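Local coordinates for uncharacterized protein (Corynebacterium glutamicum, PDB 2NSF) that catalyses, with mycothiol as its thiol cofactor, the isomerization of maleylpyruvate, and binds a zinc ion, at residues F24-L35 and S155-W166. Residues are numbered along the deposited sequence; the frame is centred on the assembly and turned at random.
With ZN (zinc ion), chain E; SO4 (sulfate ion), chain B.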
# COMPACT_ATOMS: atom_id res chain seq x y z
N PHE A 24 -9.89 1.65 -8.76
CA PHE A 24 -9.50 2.93 -8.20
C PHE A 24 -9.13 3.89 -9.32
O PHE A 24 -9.47 5.07 -9.29
CB PHE A 24 -8.29 2.71 -7.29
CG PHE A 24 -7.86 3.92 -6.54
CD1 PHE A 24 -8.39 4.20 -5.29
CD2 PHE A 24 -6.92 4.79 -7.09
CE1 PHE A 24 -7.99 5.34 -4.58
CE2 PHE A 24 -6.52 5.93 -6.39
CZ PHE A 24 -7.05 6.21 -5.14
N HIS A 25 -8.42 3.37 -10.31
CA HIS A 25 -7.95 4.18 -11.43
C HIS A 25 -9.04 4.84 -12.29
O HIS A 25 -8.81 5.91 -12.85
CB HIS A 25 -7.03 3.34 -12.31
CG HIS A 25 -5.95 2.64 -11.54
ND1 HIS A 25 -5.04 3.31 -10.76
CD2 HIS A 25 -5.64 1.32 -11.43
CE1 HIS A 25 -4.22 2.44 -10.19
NE2 HIS A 25 -4.57 1.23 -10.58
N ASP A 26 -10.21 4.21 -12.38
CA ASP A 26 -11.31 4.74 -13.17
C ASP A 26 -12.08 5.84 -12.43
O ASP A 26 -12.89 6.55 -13.03
CB ASP A 26 -12.31 3.64 -13.54
CG ASP A 26 -11.66 2.45 -14.20
OD1 ASP A 26 -10.94 2.64 -15.21
OD2 ASP A 26 -11.89 1.32 -13.72
N LEU A 27 -11.83 5.96 -11.14
CA LEU A 27 -12.51 6.96 -10.33
C LEU A 27 -12.06 8.38 -10.65
O LEU A 27 -10.93 8.60 -11.08
CB LEU A 27 -12.28 6.69 -8.84
CG LEU A 27 -12.74 5.35 -8.28
CD1 LEU A 27 -12.31 5.24 -6.82
CD2 LEU A 27 -14.25 5.23 -8.41
N PRO A 28 -12.95 9.36 -10.46
CA PRO A 28 -12.58 10.75 -10.72
C PRO A 28 -11.50 11.14 -9.72
O PRO A 28 -11.46 10.62 -8.61
CB PRO A 28 -13.89 11.51 -10.48
CG PRO A 28 -14.93 10.50 -10.85
CD PRO A 28 -14.40 9.24 -10.22
N LEU A 29 -10.62 12.05 -10.11
CA LEU A 29 -9.53 12.49 -9.24
C LEU A 29 -9.98 12.85 -7.83
O LEU A 29 -9.36 12.44 -6.85
CB LEU A 29 -8.81 13.68 -9.87
CG LEU A 29 -7.49 13.38 -10.59
CD1 LEU A 29 -7.16 14.49 -11.57
CD2 LEU A 29 -6.39 13.21 -9.56
N GLU A 30 -11.07 13.61 -7.71
CA GLU A 30 -11.56 14.02 -6.40
C GLU A 30 -11.90 12.84 -5.50
O GLU A 30 -11.65 12.89 -4.29
CB GLU A 30 -12.79 14.92 -6.54
CG GLU A 30 -12.46 16.31 -7.08
CD GLU A 30 -11.31 16.97 -6.33
OE1 GLU A 30 -11.33 16.99 -5.08
OE2 GLU A 30 -10.38 17.46 -7.00
N GLU A 31 -12.49 11.79 -6.07
CA GLU A 31 -12.84 10.62 -5.29
C GLU A 31 -11.60 9.84 -4.87
O GLU A 31 -11.58 9.22 -3.81
CB GLU A 31 -13.81 9.73 -6.08
CG GLU A 31 -15.26 10.22 -5.99
CD GLU A 31 -16.18 9.59 -7.02
OE1 GLU A 31 -16.24 8.34 -7.07
OE2 GLU A 31 -16.84 10.34 -7.76
N ARG A 32 -10.57 9.88 -5.71
CA ARG A 32 -9.33 9.19 -5.37
C ARG A 32 -8.62 9.93 -4.25
O ARG A 32 -8.03 9.32 -3.36
CB ARG A 32 -8.43 9.08 -6.61
CG ARG A 32 -8.91 8.02 -7.59
CD ARG A 32 -8.02 7.94 -8.82
NE ARG A 32 -8.41 8.91 -9.84
CZ ARG A 32 -7.65 9.24 -10.87
NH1 ARG A 32 -6.45 8.70 -11.02
NH2 ARG A 32 -8.10 10.12 -11.76
N LEU A 33 -8.71 11.26 -4.27
CA LEU A 33 -8.09 12.08 -3.23
C LEU A 33 -8.82 11.82 -1.91
O LEU A 33 -8.19 11.71 -0.85
CB LEU A 33 -8.17 13.56 -3.59
CG LEU A 33 -7.61 14.54 -2.55
CD1 LEU A 33 -6.15 14.22 -2.26
CD2 LEU A 33 -7.75 15.97 -3.06
N THR A 34 -10.14 11.71 -1.97
CA THR A 34 -10.92 11.46 -0.77
C THR A 34 -10.54 10.11 -0.16
O THR A 34 -10.39 9.99 1.06
CB THR A 34 -12.43 11.47 -1.08
OG1 THR A 34 -12.80 12.79 -1.51
CG2 THR A 34 -13.26 11.10 0.15
N LEU A 35 -10.38 9.10 -1.00
CA LEU A 35 -10.01 7.78 -0.52
C LEU A 35 -8.63 7.79 0.14
O LEU A 35 -8.41 7.10 1.13
CB LEU A 35 -10.04 6.75 -1.66
CG LEU A 35 -11.43 6.19 -1.99
CD1 LEU A 35 -11.35 5.38 -3.27
CD2 LEU A 35 -11.94 5.34 -0.84
N SER A 155 -0.83 11.33 -10.99
CA SER A 155 -2.04 10.99 -10.25
C SER A 155 -1.92 9.63 -9.57
O SER A 155 -2.67 9.33 -8.64
CB SER A 155 -3.25 10.97 -11.20
OG SER A 155 -2.98 10.17 -12.33
N GLU A 156 -0.99 8.81 -10.04
CA GLU A 156 -0.77 7.49 -9.47
C GLU A 156 -0.41 7.59 -7.99
O GLU A 156 -0.60 6.63 -7.24
CB GLU A 156 0.36 6.77 -10.22
CG GLU A 156 0.47 5.27 -9.95
CD GLU A 156 -0.48 4.45 -10.82
OE1 GLU A 156 -1.13 5.04 -11.70
OE2 GLU A 156 -0.56 3.22 -10.62
N THR A 157 0.11 8.74 -7.56
CA THR A 157 0.49 8.90 -6.16
C THR A 157 -0.72 8.78 -5.24
O THR A 157 -0.59 8.43 -4.07
CB THR A 157 1.17 10.27 -5.89
OG1 THR A 157 0.25 11.33 -6.19
CG2 THR A 157 2.43 10.41 -6.73
N LEU A 158 -1.91 9.09 -5.76
CA LEU A 158 -3.12 8.98 -4.95
C LEU A 158 -3.36 7.50 -4.65
O LEU A 158 -3.74 7.14 -3.53
CB LEU A 158 -4.31 9.58 -5.70
CG LEU A 158 -4.23 11.08 -6.01
CD1 LEU A 158 -5.35 11.46 -6.96
CD2 LEU A 158 -4.31 11.89 -4.71
N TRP A 159 -3.13 6.66 -5.65
CA TRP A 159 -3.30 5.22 -5.48
C TRP A 159 -2.17 4.65 -4.63
O TRP A 159 -2.40 3.86 -3.71
CB TRP A 159 -3.30 4.53 -6.86
CG TRP A 159 -3.08 3.03 -6.79
CD1 TRP A 159 -2.05 2.33 -7.36
CD2 TRP A 159 -3.89 2.07 -6.11
NE1 TRP A 159 -2.18 0.99 -7.08
CE2 TRP A 159 -3.30 0.80 -6.31
CE3 TRP A 159 -5.07 2.15 -5.34
CZ2 TRP A 159 -3.83 -0.38 -5.78
CZ3 TRP A 159 -5.60 0.97 -4.82
CH2 TRP A 159 -4.99 -0.28 -5.04
N MET A 160 -0.95 5.07 -4.94
CA MET A 160 0.20 4.58 -4.20
C MET A 160 0.09 4.89 -2.71
O MET A 160 0.36 4.04 -1.87
CB MET A 160 1.48 5.20 -4.77
CG MET A 160 1.77 4.76 -6.19
SD MET A 160 2.94 5.85 -7.02
CE MET A 160 4.47 5.26 -6.36
N ARG A 161 -0.33 6.11 -2.38
CA ARG A 161 -0.47 6.46 -0.97
C ARG A 161 -1.60 5.66 -0.34
O ARG A 161 -1.48 5.21 0.80
CB ARG A 161 -0.73 7.96 -0.82
CG ARG A 161 -0.79 8.43 0.64
CD ARG A 161 0.53 8.15 1.38
NE ARG A 161 0.52 8.74 2.71
CZ ARG A 161 1.48 8.56 3.62
NH1 ARG A 161 2.52 7.78 3.35
NH2 ARG A 161 1.38 9.14 4.81
N SER A 162 -2.69 5.47 -1.07
CA SER A 162 -3.82 4.70 -0.55
C SER A 162 -3.39 3.28 -0.17
O SER A 162 -3.79 2.77 0.88
CB SER A 162 -4.96 4.64 -1.58
OG SER A 162 -5.55 5.92 -1.75
N ARG A 163 -2.58 2.63 -1.01
CA ARG A 163 -2.12 1.28 -0.70
C ARG A 163 -1.39 1.28 0.64
O ARG A 163 -1.58 0.40 1.48
CB ARG A 163 -1.13 0.75 -1.75
CG ARG A 163 -1.69 0.53 -3.13
CD ARG A 163 -0.64 -0.13 -4.02
NE ARG A 163 0.64 0.57 -3.97
CZ ARG A 163 1.51 0.62 -4.97
NH1 ARG A 163 1.23 0.00 -6.11
NH2 ARG A 163 2.64 1.31 -4.85
N GLU A 164 -0.54 2.29 0.83
CA GLU A 164 0.24 2.40 2.05
C GLU A 164 -0.59 2.61 3.30
O GLU A 164 -0.48 1.85 4.26
CB GLU A 164 1.23 3.56 1.93
CG GLU A 164 2.27 3.42 0.83
CD GLU A 164 3.20 2.24 1.04
OE1 GLU A 164 3.61 1.98 2.20
OE2 GLU A 164 3.54 1.58 0.04
N VAL A 165 -1.42 3.65 3.31
CA VAL A 165 -2.19 3.95 4.51
C VAL A 165 -3.27 2.93 4.87
O VAL A 165 -3.44 2.62 6.05
CB VAL A 165 -2.83 5.37 4.44
CG1 VAL A 165 -1.73 6.42 4.51
CG2 VAL A 165 -3.64 5.53 3.17
N TRP A 166 -3.97 2.39 3.88
CA TRP A 166 -5.01 1.41 4.20
C TRP A 166 -4.44 0.08 4.66
O TRP A 166 -5.02 -0.57 5.54
CB TRP A 166 -5.93 1.19 3.00
CG TRP A 166 -6.91 2.31 2.78
CD1 TRP A 166 -6.87 3.26 1.81
CD2 TRP A 166 -8.08 2.58 3.57
NE1 TRP A 166 -7.94 4.11 1.93
CE2 TRP A 166 -8.70 3.72 3.01
CE3 TRP A 166 -8.66 1.98 4.69
CZ2 TRP A 166 -9.88 4.27 3.53
CZ3 TRP A 166 -9.84 2.53 5.22
CH2 TRP A 166 -10.43 3.66 4.64
ZN ZN E . 4.89 0.34 2.65
S SO4 B . 4.69 0.41 -7.80
O1 SO4 B . 5.45 0.69 -9.03
O2 SO4 B . 5.05 1.40 -6.77
O3 SO4 B . 5.03 -0.93 -7.32
O4 SO4 B . 3.25 0.51 -8.07
O HOH W 1 -3.82 5.75 -10.90
O HOH W 2 -4.54 7.52 -8.91
O HOH W 3 -4.07 7.97 -13.18
O HOH W 4 5.77 0.34 0.65
O HOH W 5 3.51 -1.34 1.56
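The ring of Phe24 is held between the two helices: CG of Arg32 lies against one face, and CE3 of Trp159 covers the other, 3.5 Å from Phe24 CG. At the ring's edge, in its plane, sits a water that bridges Arg32 NH1 and Ser155 O. The two rings meet obliquely, their planes at 46°. Phe24 reaches this slot because its CG stands anti to the backbone N (chi1 -174°), which carries the ring across to the backbone of helix 156-171, where CE2 comes within 3.4 Å of Trp159 CA. The indole in turn has two covered faces. CE1 of His25 points at one of them in an edge-to-face pair with planes at 73°, CG of Arg163 lies on the other, and the indole NE1 is hydrogen-bonded to Glu192. A water joins His25 ND1, the atom next to CE1, to Glu156 OE1, tying the same end of the imidazole to helix 156-171. A further water links Arg32 NH1 to Ser155 OG.

Farther along, the branches of Leu158 divide the work: CD1 presses on Leu29 CD2 at 3.3 Å, a tight fit, while CD2 meets Leu33 CD1. Ser162 turns its OG back onto Leu158 O, which also receives Ser162 N from the opposite face of the carbonyl. The indole edge of Trp166 gives the direct hydrogen bond between the segments, NE1 to Leu35 O at 3.1 Å, from above the carbonyl plane.

The helices run nearly parallel, their segment axes 9.0 Å apart at 25°. The pairing joins the first and last long helices of what is probably the family's DinB-like four-helix bundle (29-49, 66-89, 114-133, 156-171). Glu164 and, one turn later, His168 of helix 156-171 bind zinc together with His72. Trp132 of helix 114-133 packs on Leu33 and Leu158, whereas helix 183-199 touches Leu35, Trp159 and Trp166.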